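Local coordinates for GTPase activator-like protein (PDB 5HIU) that is the helical N-terminal part of TSC2, a protein that as a whole probably acts as a GTPase activator, at residues Ile217-Ser222 with Ile252-Ser257; His259-Ser264 with Asp311-Leu316. All coordinates share one frame; numbering follows the deposited sequence.

Contact 1. Residues Ile217-Ser222 with Ile252-Ser257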
# COMPACT_ATOMS: atom_id res chain seq x y z
N ILE A 217 -9.05 -0.64 0.11
CA ILE A 217 -8.80 0.09 1.33
C ILE A 217 -8.01 1.36 1.08
O ILE A 217 -8.28 2.40 1.67
CB ILE A 217 -8.11 -0.81 2.35
CG1 ILE A 217 -9.07 -1.93 2.77
CG2 ILE A 217 -7.65 -0.03 3.56
CD1 ILE A 217 -8.38 -3.11 3.41
N CYS A 218 -7.04 1.30 0.17
CA CYS A 218 -6.28 2.48 -0.21
C CYS A 218 -7.17 3.60 -0.72
O CYS A 218 -7.05 4.75 -0.31
CB CYS A 218 -5.26 2.12 -1.26
SG CYS A 218 -3.75 1.39 -0.58
N MET A 219 -8.09 3.28 -1.62
CA MET A 219 -8.88 4.31 -2.24
C MET A 219 -10.08 4.73 -1.43
O MET A 219 -10.81 5.62 -1.85
CB MET A 219 -9.31 3.86 -3.64
CG MET A 219 -8.12 3.65 -4.57
SD MET A 219 -6.95 5.03 -4.56
CE MET A 219 -8.02 6.25 -5.32
N LEU A 220 -10.32 4.12 -0.28
CA LEU A 220 -11.42 4.60 0.54
C LEU A 220 -11.12 4.27 1.95
O LEU A 220 -11.42 3.20 2.41
CB LEU A 220 -12.77 4.01 0.10
CG LEU A 220 -12.96 2.50 -0.08
CD1 LEU A 220 -13.53 1.85 1.17
CD2 LEU A 220 -13.91 2.24 -1.23
N THR A 221 -10.44 5.17 2.63
CA THR A 221 -10.19 4.99 4.04
C THR A 221 -9.94 6.35 4.62
O THR A 221 -9.24 7.17 4.03
CB THR A 221 -9.01 4.04 4.32
OG1 THR A 221 -8.81 3.92 5.73
CG2 THR A 221 -7.74 4.56 3.69
N SER A 222 -10.54 6.59 5.77
CA SER A 222 -10.50 7.90 6.38
C SER A 222 -9.21 8.07 7.16
O SER A 222 -8.90 9.17 7.60
CB SER A 222 -11.74 8.11 7.26
OG SER A 222 -12.09 6.96 8.01
N ILE A 252 0.24 0.73 -9.40
CA ILE A 252 0.81 2.00 -9.84
C ILE A 252 -0.23 3.11 -9.76
O ILE A 252 0.07 4.19 -9.21
CB ILE A 252 1.42 1.91 -11.26
CG1 ILE A 252 2.57 0.89 -11.31
CG2 ILE A 252 1.96 3.26 -11.68
CD1 ILE A 252 3.67 1.11 -10.28
N GLN A 253 -1.43 2.88 -10.29
CA GLN A 253 -2.52 3.85 -10.09
C GLN A 253 -2.57 4.25 -8.62
O GLN A 253 -2.46 5.44 -8.27
CB GLN A 253 -3.89 3.29 -10.46
CG GLN A 253 -4.26 3.43 -11.92
CD GLN A 253 -5.75 3.33 -12.15
OE1 GLN A 253 -6.45 2.59 -11.46
NE2 GLN A 253 -6.26 4.07 -13.14
N VAL A 254 -2.71 3.27 -7.74
CA VAL A 254 -3.04 3.61 -6.37
C VAL A 254 -1.87 4.30 -5.72
O VAL A 254 -2.03 5.36 -5.12
CB VAL A 254 -3.50 2.39 -5.56
CG1 VAL A 254 -3.51 2.69 -4.07
CG2 VAL A 254 -4.89 1.98 -6.02
N LEU A 255 -0.69 3.70 -5.84
CA LEU A 255 0.56 4.28 -5.29
C LEU A 255 0.93 5.65 -5.88
O LEU A 255 1.37 6.52 -5.13
CB LEU A 255 1.73 3.36 -5.57
CG LEU A 255 1.65 2.04 -4.88
CD1 LEU A 255 2.47 1.02 -5.66
CD2 LEU A 255 2.16 2.21 -3.46
N SER A 256 0.76 5.81 -7.19
CA SER A 256 1.02 7.10 -7.83
C SER A 256 0.09 8.17 -7.32
O SER A 256 0.46 9.32 -7.20
CB SER A 256 0.88 7.02 -9.35
OG SER A 256 2.05 6.44 -9.91
N SER A 257 -1.12 7.76 -7.00
CA SER A 257 -2.10 8.68 -6.47
C SER A 257 -1.77 9.06 -5.03
O SER A 257 -1.82 10.22 -4.66
CB SER A 257 -3.50 8.08 -6.62
OG SER A 257 -3.81 7.95 -8.01
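Val-254 faces the C-terminal end of helix 204-219, and its two methyl groups divide the opposing surface between Cys-218 and Met-219. From CB, which points toward the other helix, the side chain forks at once. CG1 stands anti to the backbone N (chi1 166°) and takes the cysteine: it lies 3.4 Å from Cys-218 CB and 3.7 Å from Cys-218 SG, so the methyl rests alongside the CB-SG bond. CG2, beside the backbone N, turns to the methionine and meets Met-219 CG at 3.9 Å. Met-219 SD lies at a similar 4.0 Å from Val-254 CG2 and also comes near CG1, which places the sulfur by both branches. The methionine does not start out pointing at Val-254; bends at chi2 (-49°) and chi3 fold its chain so that the thioether passes the valine, the two side chains running in opposite directions.

No hydrogen bond crosses between the segments, and the contact is apolar. One turn on from Val-254, the buried hydroxyl of Ser-257 is satisfied within its own helix: Ser-257 OG donates to Gln-253 O at 2.9 Å, tilted 34° from the carbonyl plane. Ser-257 N also bonds to that oxygen, which so takes two donors.

Helix 224-240 lies between the two helices along the chain and packs on Cys-218 through Leu-227 and Cys-230. Helix 302-322 also borders the contact, where Arg-310 touches both Met-219 and Ser-257.

Contact 2. Residues His259-Ser264 with Asp311-Leu316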
# COMPACT_ATOMS: atom_id res chain seq x y z
N HIS A 259 1.10 8.94 -3.68
CA HIS A 259 2.34 9.69 -3.86
C HIS A 259 2.09 11.15 -4.11
O HIS A 259 2.73 12.01 -3.52
CB HIS A 259 3.10 9.15 -5.06
CG HIS A 259 4.37 9.87 -5.35
ND1 HIS A 259 5.43 9.89 -4.47
CD2 HIS A 259 4.77 10.56 -6.44
CE1 HIS A 259 6.42 10.58 -5.00
NE2 HIS A 259 6.04 11.00 -6.19
N CYS A 260 1.17 11.41 -5.01
CA CYS A 260 0.83 12.75 -5.35
C CYS A 260 -0.06 13.37 -4.27
O CYS A 260 0.34 14.35 -3.64
CB CYS A 260 0.12 12.79 -6.69
SG CYS A 260 -0.00 14.48 -7.24
N LEU A 261 -1.22 12.75 -4.04
CA LEU A 261 -2.31 13.35 -3.26
C LEU A 261 -2.15 13.32 -1.75
O LEU A 261 -2.79 14.10 -1.10
CB LEU A 261 -3.64 12.68 -3.59
CG LEU A 261 -4.05 12.70 -5.07
CD1 LEU A 261 -5.31 11.89 -5.32
CD2 LEU A 261 -4.25 14.12 -5.55
N VAL A 262 -1.33 12.43 -1.20
CA VAL A 262 -1.20 12.31 0.26
C VAL A 262 0.21 12.64 0.69
O VAL A 262 0.97 11.78 1.08
CB VAL A 262 -1.59 10.91 0.78
CG1 VAL A 262 -1.55 10.89 2.31
CG2 VAL A 262 -2.97 10.53 0.30
N PRO A 263 0.56 13.93 0.67
CA PRO A 263 1.94 14.36 0.81
C PRO A 263 2.68 13.73 1.99
O PRO A 263 3.86 13.42 1.85
CB PRO A 263 1.82 15.89 0.99
CG PRO A 263 0.41 16.13 1.40
CD PRO A 263 -0.38 15.07 0.70
N SER A 264 2.01 13.53 3.12
CA SER A 264 2.65 12.95 4.31
C SER A 264 3.14 11.51 4.14
O SER A 264 3.88 11.01 4.97
CB SER A 264 1.67 12.97 5.49
OG SER A 264 0.68 11.96 5.33
N ASP A 311 -5.24 10.13 -12.14
CA ASP A 311 -4.17 9.28 -12.66
C ASP A 311 -3.05 10.09 -13.33
O ASP A 311 -1.87 9.79 -13.14
CB ASP A 311 -4.70 8.28 -13.70
CG ASP A 311 -5.77 7.34 -13.13
OD1 ASP A 311 -5.69 6.93 -11.94
OD2 ASP A 311 -6.69 7.01 -13.90
N VAL A 312 -3.44 11.09 -14.11
CA VAL A 312 -2.46 11.89 -14.84
C VAL A 312 -1.54 12.66 -13.90
O VAL A 312 -0.33 12.65 -14.10
CB VAL A 312 -3.15 12.86 -15.81
CG1 VAL A 312 -2.13 13.80 -16.44
CG2 VAL A 312 -3.87 12.08 -16.90
N ARG A 313 -2.10 13.31 -12.88
CA ARG A 313 -1.30 14.11 -11.95
C ARG A 313 -0.31 13.27 -11.16
O ARG A 313 0.73 13.78 -10.71
CB ARG A 313 -2.18 14.81 -10.93
CG ARG A 313 -3.25 15.74 -11.48
CD ARG A 313 -3.92 16.44 -10.32
NE ARG A 313 -2.93 17.10 -9.47
CZ ARG A 313 -3.06 17.30 -8.16
NH1 ARG A 313 -4.14 16.89 -7.50
NH2 ARG A 313 -2.08 17.91 -7.49
N GLY A 314 -0.66 12.01 -10.94
CA GLY A 314 0.19 11.13 -10.17
C GLY A 314 1.35 10.71 -11.02
O GLY A 314 2.50 10.80 -10.59
N ALA A 315 1.02 10.24 -12.23
CA ALA A 315 1.99 9.87 -13.27
C ALA A 315 3.04 10.95 -13.44
O ALA A 315 4.22 10.64 -13.58
CB ALA A 315 1.29 9.63 -14.60
N LEU A 316 2.62 12.20 -13.43
CA LEU A 316 3.54 13.32 -13.50
C LEU A 316 4.48 13.29 -12.30
O LEU A 316 5.69 13.44 -12.43
CB LEU A 316 2.78 14.65 -13.52
CG LEU A 316 2.48 15.32 -14.87
CD1 LEU A 316 2.09 14.35 -15.98
CD2 LEU A 316 1.40 16.37 -14.68
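The backbones of Cys-260, in the last turn of helix 245-261, and Gly-314, midway along helix 302-322, come within 5.1 Å of each other, measured between their CA atoms. The approach is made at a glycine, so Cys-260 CB rests against bare backbone, 3.9 Å from Gly-314 CA. The thiol then continues along the neighbouring helix to Arg-313. With SG anti to the backbone N (chi1 -169°), the sulfur is carried to within 3.6 Å of Arg-313 O, a packing distance.

Beyond the carbonyl, the same sulfur meets the arginine's own side chain. A bend at chi3 (54°) brings the guanidinium round so that Cys-260 SG lies over one of its faces, displaced toward the rim and nearest to NH2, at 4.0 Å. Arg-313 NH1 reaches Leu-261 CD2 at 3.4 Å; CD2 comes at the guanidinium obliquely, and the two side chains cross at about a right angle. The leucine points its first bond past helix 302-322 and only its end draws near. Cys-260 thus touches a glycine, a carbonyl oxygen and a guanidinium face; no hydrogen bond joins the segments.

Helix 245-261 stops here: Val-262 is the first residue to leave helical angles, and the carbonyl of His-259 accepts a hydrogen bond from Gln-266 NE2 at the start of the next helix. Close packing through a glycine and a small cysteine, where helix 245-261 ends on helix 302-322 with helices 266-277 and 281-294 between them in the chain, fits the alpha-solenoid built by this helical chain.

How the contacts relate
Helix 245-261 is common to both contacts: contact 1 uses its middle, packed against helix 204-219, and contact 2 its last turn, packed against helix 302-322. The two centres are about 10 Å apart, and along the chain contact 1 closes before contact 2 opens. They also meet directly. Gln-253 NE2 lies 3.1 Å from Asp-311 OD2, and Ser-256 CB packs 4.1 Å from the carbonyl carbon C of Gly-314. Helix 245-261 therefore packs on both an earlier and a later helix, as expected in an alpha-solenoid. Contact 1 is buried and contact 2 partly buried; their centres lie about 7 and 14 Å from the centre of the chain.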